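Local coordinates for aldolase (Klebsiella pneumoniae, PDB 6VOQ), which belongs to the class II aldolase and adducin family, forms a four-chain assembly and binds a zinc ion, at residues A28-L34 with K90-H96; E10-I14 with L170-T174; G38-P44 with R56-L62. All blocks are in the same frame, centred on the assembly; numbering follows the deposited sequence.

Interactions 1 and 3 lie in one mixed sheet, and interaction 2 packs on a face of it. Strands 30-34 and 40-42 are neighbours, so 28-34 and 38-44 join the two sheet contacts: Leu33 O lies 2.8 Å from Leu41 N, a probable hydrogen bond. The centres of interactions 1 and 3 are about 11 Å apart. Interaction 2 is about 9 Å from interaction 1 and about 14 Å from interaction 3, centre to centre. Met11 touches both, with its CE 3.5 Å from Leu33 CD2 and its SD 3.8 Å from Thr43 CG2. Interaction 1 holds two of the four zinc ligands. In interaction 3, the Thr43 side chain is about 10 Å from the metal.

Interaction 1 of 3, residues A28-L34 with K90-H96. With ZN (zinc ion), chain B.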
loop_
_atom_site.group_PDB
_atom_site.type_symbol
_atom_site.label_atom_id
_atom_site.label_comp_id
_atom_site.label_asym_id
_atom_site.label_seq_id
_atom_site.Cartn_x
_atom_site.Cartn_y
_atom_site.Cartn_z
ATOM N N ALA A 28 -3.142 -16.494 6.045
ATOM C CA ALA A 28 -3.949 -16.813 4.873
ATOM C C ALA A 28 -3.087 -17.116 3.654
ATOM O O ALA A 28 -2.057 -16.474 3.421
ATOM C CB ALA A 28 -4.905 -15.670 4.542
ATOM N N GLY A 29 -3.525 -18.091 2.876
ATOM C CA GLY A 29 -2.919 -18.375 1.595
ATOM C C GLY A 29 -2.076 -19.634 1.627
ATOM O O GLY A 29 -1.575 -20.060 2.672
ATOM N N ASN A 30 -1.920 -20.246 0.459
ATOM C CA ASN A 30 -1.049 -21.401 0.326
ATOM C C ASN A 30 -0.617 -21.532 -1.129
ATOM O O ASN A 30 -1.284 -21.038 -2.041
ATOM C CB ASN A 30 -1.736 -22.676 0.816
ATOM C CG ASN A 30 -3.186 -22.740 0.423
ATOM O OD1 ASN A 30 -3.519 -23.107 -0.701
ATOM N ND2 ASN A 30 -4.066 -22.382 1.350
ATOM N N LEU A 31 0.524 -22.180 -1.324
ATOM C CA LEU A 31 1.107 -22.395 -2.636
ATOM C C LEU A 31 1.326 -23.885 -2.824
ATOM O O LEU A 31 1.612 -24.608 -1.864
ATOM C CB LEU A 31 2.449 -21.628 -2.801
ATOM C CG LEU A 31 2.476 -20.180 -2.280
ATOM C CD1 LEU A 31 3.877 -19.588 -2.291
ATOM C CD2 LEU A 31 1.527 -19.298 -3.076
ATOM N N SER A 32 1.169 -24.347 -4.062
ATOM C CA SER A 32 1.563 -25.708 -4.404
ATOM C C SER A 32 2.165 -25.737 -5.804
ATOM O O SER A 32 1.881 -24.873 -6.641
ATOM C CB SER A 32 0.381 -26.684 -4.308
ATOM O OG SER A 32 -0.564 -26.478 -5.350
ATOM N N LEU A 33 2.996 -26.746 -6.051
ATOM C CA LEU A 33 3.558 -26.959 -7.378
ATOM C C LEU A 33 3.896 -28.434 -7.554
ATOM O O LEU A 33 4.261 -29.126 -6.598
ATOM C CB LEU A 33 4.802 -26.086 -7.617
ATOM C CG LEU A 33 6.017 -26.223 -6.686
ATOM C CD1 LEU A 33 6.928 -27.359 -7.107
ATOM C CD2 LEU A 33 6.813 -24.923 -6.653
ATOM N N LEU A 34 3.776 -28.906 -8.791
ATOM C CA LEU A 34 4.097 -30.289 -9.116
ATOM C C LEU A 34 5.604 -30.497 -9.142
ATOM O O LEU A 34 6.334 -29.745 -9.793
ATOM C CB LEU A 34 3.504 -30.672 -10.469
ATOM C CG LEU A 34 2.109 -31.290 -10.410
ATOM C CD1 LEU A 34 1.589 -31.577 -11.813
ATOM C CD2 LEU A 34 2.133 -32.555 -9.560
ATOM N N LYS A 90 0.591 -26.943 -13.351
ATOM C CA LYS A 90 1.818 -27.335 -12.679
ATOM C C LYS A 90 2.032 -26.620 -11.355
ATOM O O LYS A 90 2.977 -26.961 -10.632
ATOM C CB LYS A 90 3.030 -27.077 -13.590
ATOM C CG LYS A 90 2.911 -27.673 -14.982
ATOM C CD LYS A 90 2.812 -29.190 -14.931
ATOM C CE LYS A 90 2.770 -29.787 -16.333
ATOM N NZ LYS A 90 2.746 -31.284 -16.335
ATOM N N ALA A 91 1.188 -25.647 -11.026
ATOM C CA ALA A 91 1.341 -24.841 -9.828
ATOM C C ALA A 91 0.041 -24.102 -9.590
ATOM O O ALA A 91 -0.649 -23.707 -10.534
ATOM C CB ALA A 91 2.505 -23.850 -9.934
ATOM N N ILE A 92 -0.277 -23.925 -8.310
ATOM C CA ILE A 92 -1.507 -23.290 -7.872
ATOM C C ILE A 92 -1.158 -22.266 -6.810
ATOM O O ILE A 92 -0.403 -22.562 -5.877
ATOM C CB ILE A 92 -2.525 -24.302 -7.317
ATOM C CG1 ILE A 92 -3.069 -25.192 -8.422
ATOM C CG2 ILE A 92 -3.678 -23.579 -6.640
ATOM C CD1 ILE A 92 -4.145 -26.137 -7.910
ATOM N N VAL A 93 -1.707 -21.065 -6.958
ATOM C CA VAL A 93 -1.588 -20.004 -5.973
ATOM C C VAL A 93 -2.980 -19.769 -5.416
ATOM O O VAL A 93 -3.920 -19.490 -6.169
ATOM C CB VAL A 93 -1.003 -18.725 -6.591
ATOM C CG1 VAL A 93 -1.255 -17.503 -5.695
ATOM C CG2 VAL A 93 0.476 -18.912 -6.841
ATOM N N HIS A 94 -3.131 -19.934 -4.113
ATOM C CA HIS A 94 -4.374 -19.602 -3.441
ATOM C C HIS A 94 -4.101 -18.487 -2.445
ATOM O O HIS A 94 -3.237 -18.624 -1.575
ATOM C CB HIS A 94 -4.976 -20.801 -2.728
ATOM C CG HIS A 94 -6.123 -20.432 -1.844
ATOM N ND1 HIS A 94 -7.245 -19.785 -2.320
ATOM C CD2 HIS A 94 -6.311 -20.584 -0.514
ATOM C CE1 HIS A 94 -8.084 -19.575 -1.321
ATOM N NE2 HIS A 94 -7.541 -20.050 -0.215
ATOM N N LEU A 95 -4.830 -17.390 -2.580
ATOM C CA LEU A 95 -4.684 -16.246 -1.699
ATOM C C LEU A 95 -6.060 -15.743 -1.306
ATOM O O LEU A 95 -7.059 -16.033 -1.965
ATOM C CB LEU A 95 -3.917 -15.105 -2.370
ATOM C CG LEU A 95 -2.485 -15.357 -2.784
ATOM C CD1 LEU A 95 -2.079 -14.208 -3.663
ATOM C CD2 LEU A 95 -1.601 -15.453 -1.556
ATOM N N HIS A 96 -6.105 -14.987 -0.217
ATOM C CA HIS A 96 -7.263 -14.155 0.081
ATOM C C HIS A 96 -6.984 -12.716 -0.308
ATOM O O HIS A 96 -7.215 -11.797 0.487
ATOM C CB HIS A 96 -7.647 -14.260 1.554
ATOM C CG HIS A 96 -7.899 -15.661 2.013
ATOM N ND1 HIS A 96 -8.216 -15.969 3.319
ATOM C CD2 HIS A 96 -7.877 -16.837 1.345
ATOM C CE1 HIS A 96 -8.371 -17.274 3.437
ATOM N NE2 HIS A 96 -8.170 -17.825 2.254
HETATM ZN ZN ZN B . -8.416 -19.923 1.771
HETATM O O HOH W 1 5.922 -27.330 -11.204
#
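The zinc site lies at one end of a central antiparallel strand pair, 30-34 with 91-94, where Asn30 faces His94. Asn30 N donates to His94 O at 2.9 Å, and His94 N bonds back to Asn30 O. Ser32 and Ile92 repeat this exchange. At the far end Leu34 N donates to Lys90 O at 2.8 Å. A water also donates to Lys90 O and links it to Leu34 O.

His94 and His96 each bind zinc through NE2, at 2.2 Å. Glu75 and His161 complete the site. The His94 ring stands on the sheet face it shares with Asn30, Ser32 and Ile92, its CG anti to the backbone N (chi1 170°). The Asn30 amide meets this ring at its edge, with ND2 3.4 Å from His94 CD2 and the two planes 37° apart. Ala28 CB lies over a face of the His96 ring, 4.0 Å from the centroid, and Tyr121 of the second subunit stacks with the same ring. On the other sheet face Leu31 CD2 and Val93 CG2 lie alongside at 3.9 Å.

His94 ND1 bonds to Pro163 O. A carbonyl can only accept, so ND1 probably carries the proton, leaving NE2 to bind the metal. Together these two ends hold the rotation of the ring.

Interaction 2 of 3, residues E10-I14 with L170-T174; sequences EMVQI and LREAT
Ile14 meets three residues of 170-174. Its CD1 rests 3.7 Å from Leu170 CG, and the two side chains slide past each other in opposite directions. Its CG2 touches Thr174 OG1 at 3.3 Å. Its CG1 lies over one face of the Arg171 guanidinium, 3.7 Å from NH2. The CG1 branch is anti to the carbonyl carbon (chi1 -79°) and CG2 is anti to the backbone N, which sends the two branches to different partners.

Leu170 also leans on Met11. Its CD2 sits 3.6 Å from Met11 CA and also meets the methyl CE at the end of that side chain. The side chains of Met11 and Leu170 cross at about a right angle.

The polar part lies beside Ile14. Glu10 OE1 and Arg171 NE form a long salt bridge at 3.8 Å. The carboxylate and guanidinium planes are nearly perpendicular, 87° apart, so the charges attract without a paired, in-plane grip. A water bridges the two residues: it donates to Glu10 OE1 and accepts from Arg171 N at 2.9 Å. This places a carboxylate near the first turn of helix 170-190, where the helix end would probably stabilise its negative charge.

The next shell fixes Thr174. Its OG1 donates to Leu170 O at 2.7 Å, and its backbone N reaches the same oxygen from the opposite face of the carbonyl plane.

The two helical segments run roughly parallel, 24° apart. Both pack on strand 30-34: Met11 and Ile14 of helix 4-20 touch Leu31, and Leu170 touches Leu33. Leu170, Ala173 and Thr174 of helix 170-190 also rest on Val93 of strand 91-94.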
loop_
_atom_site.group_PDB
_atom_site.type_symbol
_atom_site.label_atom_id
_atom_site.label_comp_id
_atom_site.label_asym_id
_atom_site.label_seq_id
_atom_site.Cartn_x
_atom_site.Cartn_y
_atom_site.Cartn_z
ATOM N N GLU A 10 12.082 -21.341 -4.941
ATOM C CA GLU A 10 11.109 -20.471 -5.591
ATOM C C GLU A 10 9.861 -20.290 -4.737
ATOM O O GLU A 10 9.297 -19.192 -4.678
ATOM C CB GLU A 10 10.741 -21.051 -6.959
ATOM C CG GLU A 10 9.705 -20.255 -7.717
ATOM C CD GLU A 10 10.339 -19.427 -8.814
ATOM O OE1 GLU A 10 9.811 -19.425 -9.951
ATOM O OE2 GLU A 10 11.377 -18.786 -8.529
ATOM N N MET A 11 9.405 -21.362 -4.083
ATOM C CA MET A 11 8.196 -21.268 -3.278
ATOM C C MET A 11 8.394 -20.333 -2.095
ATOM O O MET A 11 7.530 -19.501 -1.813
ATOM C CB MET A 11 7.771 -22.654 -2.804
ATOM C CG MET A 11 6.541 -22.647 -1.923
ATOM S SD MET A 11 5.702 -24.238 -1.899
ATOM C CE MET A 11 5.138 -24.300 -3.592
ATOM N N VAL A 12 9.519 -20.460 -1.389
ATOM C CA VAL A 12 9.822 -19.549 -0.286
ATOM C C VAL A 12 9.902 -18.105 -0.778
ATOM O O VAL A 12 9.317 -17.198 -0.176
ATOM C CB VAL A 12 11.127 -19.976 0.409
ATOM C CG1 VAL A 12 11.532 -18.957 1.487
ATOM C CG2 VAL A 12 10.983 -21.371 0.995
ATOM N N GLN A 13 10.626 -17.869 -1.873
ATOM C CA GLN A 13 10.794 -16.509 -2.372
ATOM C C GLN A 13 9.460 -15.924 -2.802
ATOM O O GLN A 13 9.121 -14.788 -2.456
ATOM C CB GLN A 13 11.784 -16.491 -3.536
ATOM C CG GLN A 13 13.195 -16.836 -3.140
ATOM C CD GLN A 13 14.156 -16.798 -4.317
ATOM O OE1 GLN A 13 13.748 -16.585 -5.459
ATOM N NE2 GLN A 13 15.441 -17.008 -4.042
ATOM N N ILE A 14 8.686 -16.695 -3.557
ATOM C CA ILE A 14 7.404 -16.198 -4.021
ATOM C C ILE A 14 6.486 -15.898 -2.841
ATOM O O ILE A 14 5.825 -14.853 -2.805
ATOM C CB ILE A 14 6.803 -17.189 -5.034
ATOM C CG1 ILE A 14 7.500 -16.955 -6.385
ATOM C CG2 ILE A 14 5.304 -17.003 -5.160
ATOM C CD1 ILE A 14 6.991 -17.761 -7.524
ATOM N N LEU A 170 5.132 -21.974 -10.824
ATOM C CA LEU A 170 4.714 -21.149 -9.695
ATOM C C LEU A 170 4.798 -19.666 -10.035
ATOM O O LEU A 170 3.907 -18.895 -9.667
ATOM C CB LEU A 170 5.535 -21.458 -8.449
ATOM C CG LEU A 170 4.989 -20.815 -7.161
ATOM C CD1 LEU A 170 3.496 -21.144 -6.940
ATOM C CD2 LEU A 170 5.807 -21.223 -5.952
ATOM N N ARG A 171 5.845 -19.244 -10.743
ATOM C CA ARG A 171 5.939 -17.826 -11.073
ATOM C C ARG A 171 4.841 -17.410 -12.043
ATOM O O ARG A 171 4.316 -16.296 -11.951
ATOM C CB ARG A 171 7.314 -17.488 -11.651
ATOM C CG ARG A 171 7.486 -15.991 -11.917
ATOM C CD ARG A 171 8.941 -15.556 -11.882
ATOM N NE ARG A 171 9.554 -15.706 -10.562
ATOM C CZ ARG A 171 9.329 -14.891 -9.535
ATOM N NH1 ARG A 171 8.490 -13.865 -9.665
ATOM N NH2 ARG A 171 9.941 -15.103 -8.374
ATOM N N GLU A 172 4.483 -18.285 -12.986
ATOM C CA GLU A 172 3.426 -17.947 -13.930
ATOM C C GLU A 172 2.070 -17.905 -13.236
ATOM O O GLU A 172 1.243 -17.032 -13.526
ATOM C CB GLU A 172 3.421 -18.942 -15.086
ATOM C CG GLU A 172 2.846 -18.383 -16.385
ATOM C CD GLU A 172 1.617 -19.152 -16.872
ATOM O OE1 GLU A 172 1.297 -20.216 -16.299
ATOM O OE2 GLU A 172 0.967 -18.684 -17.833
ATOM N N ALA A 173 1.829 -18.831 -12.306
ATOM C CA ALA A 173 0.600 -18.784 -11.523
ATOM C C ALA A 173 0.565 -17.540 -10.644
ATOM O O ALA A 173 -0.494 -16.927 -10.464
ATOM C CB ALA A 173 0.463 -20.056 -10.682
ATOM N N THR A 174 1.719 -17.133 -10.110
ATOM C CA THR A 174 1.768 -15.907 -9.322
ATOM C C THR A 174 1.499 -14.684 -10.190
ATOM O O THR A 174 0.786 -13.764 -9.774
ATOM C CB THR A 174 3.123 -15.787 -8.645
ATOM O OG1 THR A 174 3.364 -16.974 -7.882
ATOM C CG2 THR A 174 3.147 -14.580 -7.743
HETATM O O HOH W 2 8.179 -20.995 -10.944
#

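Interaction 3 of 3, residues G38-P44 with R56-L62; sequences GNLLATP and RLSVVTL
Leu40 N donates to Val60 O at 2.7 Å. Val60 N returns a bond to Leu40 O, which also receives a CA-H...O contact from Val59 CA at 3.1 Å. Further along, Ala42 N bonds to Ser58 O, while the return bond from Ser58 N to Ala42 O is weak. These pairs join strands 40-42 and 58-60 as antiparallel neighbours in the sheet.

Leu41 and Val59 share the face turned to helix 4-20. With its CG anti to the backbone N (chi1 -179°), Leu41 brings CD1 to 3.7 Å from Leu57 CB and 3.9 Å from Val59 CG2. On the other face, Leu40 CD2 meets Leu62 CD2 at 3.8 Å, the two side chains crossing at about a right angle. Arg80 and Tyr83 of helix 76-83 lie against Leu40. Ser58 OG sits 3.3 Å from Pro44 CA, but its bond goes to Asp70 O.

Past Leu40 and Val60 a water takes over from direct backbone pairing. It donates to Gly38 O and accepts from Leu62 N at 2.7 Å. The water thus gives Gly38 O and Leu62 N a partner where the strands part, while Leu41 and Val59 pack on one face and Leu40 and Val60 on the other.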
loop_
_atom_site.group_PDB
_atom_site.type_symbol
_atom_site.label_atom_id
_atom_site.label_comp_id
_atom_site.label_asym_id
_atom_site.label_seq_id
_atom_site.Cartn_x
_atom_site.Cartn_y
_atom_site.Cartn_z
ATOM N N GLY A 38 5.977 -36.161 -9.938
ATOM C CA GLY A 38 4.537 -36.156 -9.904
ATOM C C GLY A 38 3.925 -35.864 -8.555
ATOM O O GLY A 38 2.702 -35.727 -8.469
ATOM N N ASN A 39 4.722 -35.770 -7.500
ATOM C CA ASN A 39 4.183 -35.394 -6.205
ATOM C C ASN A 39 4.034 -33.876 -6.106
ATOM O O ASN A 39 4.504 -33.110 -6.953
ATOM C CB ASN A 39 5.073 -35.913 -5.082
ATOM C CG ASN A 39 5.028 -37.423 -4.966
ATOM O OD1 ASN A 39 3.969 -38.035 -5.083
ATOM N ND2 ASN A 39 6.188 -38.034 -4.767
ATOM N N LEU A 40 3.383 -33.446 -5.036
ATOM C CA LEU A 40 3.014 -32.053 -4.840
ATOM C C LEU A 40 3.869 -31.452 -3.732
ATOM O O LEU A 40 3.930 -31.997 -2.625
ATOM C CB LEU A 40 1.532 -31.945 -4.487
ATOM C CG LEU A 40 0.818 -30.716 -5.012
ATOM C CD1 LEU A 40 1.202 -30.498 -6.467
ATOM C CD2 LEU A 40 -0.664 -30.915 -4.860
ATOM N N LEU A 41 4.532 -30.342 -4.036
ATOM C CA LEU A 41 5.165 -29.511 -3.023
ATOM C C LEU A 41 4.162 -28.440 -2.604
ATOM O O LEU A 41 3.530 -27.811 -3.456
ATOM C CB LEU A 41 6.449 -28.881 -3.570
ATOM C CG LEU A 41 7.261 -27.991 -2.626
ATOM C CD1 LEU A 41 8.016 -28.853 -1.621
ATOM C CD2 LEU A 41 8.229 -27.083 -3.398
ATOM N N ALA A 42 3.995 -28.244 -1.301
ATOM C CA ALA A 42 2.976 -27.320 -0.830
ATOM C C ALA A 42 3.441 -26.645 0.449
ATOM O O ALA A 42 4.300 -27.159 1.168
ATOM C CB ALA A 42 1.633 -28.032 -0.590
ATOM N N THR A 43 2.861 -25.476 0.720
ATOM C CA THR A 43 3.164 -24.763 1.948
ATOM C C THR A 43 2.473 -25.447 3.125
ATOM O O THR A 43 1.335 -25.906 3.002
ATOM C CB THR A 43 2.730 -23.293 1.852
ATOM O OG1 THR A 43 1.327 -23.210 1.611
ATOM C CG2 THR A 43 3.444 -22.596 0.717
ATOM N N PRO A 44 3.135 -25.552 4.270
ATOM C CA PRO A 44 2.590 -26.368 5.359
ATOM C C PRO A 44 1.430 -25.676 6.059
ATOM O O PRO A 44 1.124 -24.502 5.836
ATOM C CB PRO A 44 3.791 -26.563 6.289
ATOM C CG PRO A 44 4.671 -25.394 6.020
ATOM C CD PRO A 44 4.488 -25.048 4.568
ATOM N N ARG A 56 11.181 -27.559 5.120
ATOM C CA ARG A 56 10.026 -28.152 5.778
ATOM C C ARG A 56 8.741 -28.007 4.971
ATOM O O ARG A 56 7.661 -28.340 5.472
ATOM C CB ARG A 56 9.881 -27.537 7.167
ATOM C CG ARG A 56 10.898 -28.113 8.144
ATOM C CD ARG A 56 11.213 -27.148 9.265
ATOM N NE ARG A 56 9.995 -26.578 9.832
ATOM C CZ ARG A 56 9.270 -27.153 10.788
ATOM N NH1 ARG A 56 9.645 -28.321 11.297
ATOM N NH2 ARG A 56 8.173 -26.556 11.238
ATOM N N LEU A 57 8.833 -27.536 3.732
ATOM C CA LEU A 57 7.660 -27.494 2.874
ATOM C C LEU A 57 7.109 -28.903 2.691
ATOM O O LEU A 57 7.862 -29.874 2.581
ATOM C CB LEU A 57 8.007 -26.868 1.526
ATOM C CG LEU A 57 8.480 -25.415 1.544
ATOM C CD1 LEU A 57 9.166 -25.100 0.235
ATOM C CD2 LEU A 57 7.322 -24.444 1.786
ATOM N N SER A 58 5.789 -29.012 2.692
ATOM C CA SER A 58 5.149 -30.313 2.623
ATOM C C SER A 58 5.310 -30.928 1.244
ATOM O O SER A 58 5.356 -30.231 0.226
ATOM C CB SER A 58 3.665 -30.189 2.941
ATOM O OG SER A 58 3.458 -29.195 3.924
ATOM N N VAL A 59 5.377 -32.254 1.219
ATOM C CA VAL A 59 5.277 -33.022 -0.012
ATOM C C VAL A 59 4.181 -34.060 0.184
ATOM O O VAL A 59 4.218 -34.838 1.145
ATOM C CB VAL A 59 6.605 -33.692 -0.395
ATOM C CG1 VAL A 59 6.407 -34.546 -1.624
ATOM C CG2 VAL A 59 7.672 -32.652 -0.636
ATOM N N VAL A 60 3.214 -34.073 -0.725
ATOM C CA VAL A 60 2.059 -34.958 -0.666
ATOM C C VAL A 60 1.809 -35.496 -2.073
ATOM O O VAL A 60 2.133 -34.841 -3.069
ATOM C CB VAL A 60 0.829 -34.197 -0.098
ATOM C CG1 VAL A 60 0.578 -32.929 -0.886
ATOM C CG2 VAL A 60 -0.408 -35.063 -0.077
ATOM N N THR A 61 1.280 -36.716 -2.158
ATOM C CA THR A 61 0.837 -37.255 -3.440
ATOM C C THR A 61 -0.495 -36.621 -3.833
ATOM O O THR A 61 -1.244 -36.122 -2.989
ATOM C CB THR A 61 0.671 -38.778 -3.393
ATOM O OG1 THR A 61 -0.505 -39.118 -2.642
ATOM C CG2 THR A 61 1.886 -39.449 -2.767
ATOM N N LEU A 62 -0.795 -36.657 -5.136
ATOM C CA LEU A 62 -2.057 -36.099 -5.609
ATOM C C LEU A 62 -3.264 -36.814 -5.007
ATOM O O LEU A 62 -4.366 -36.254 -5.003
ATOM C CB LEU A 62 -2.109 -36.150 -7.137
ATOM C CG LEU A 62 -1.173 -35.178 -7.863
ATOM C CD1 LEU A 62 -1.414 -35.199 -9.362
ATOM C CD2 LEU A 62 -1.329 -33.762 -7.324
HETATM O O HOH W 3 1.129 -37.651 -6.812
#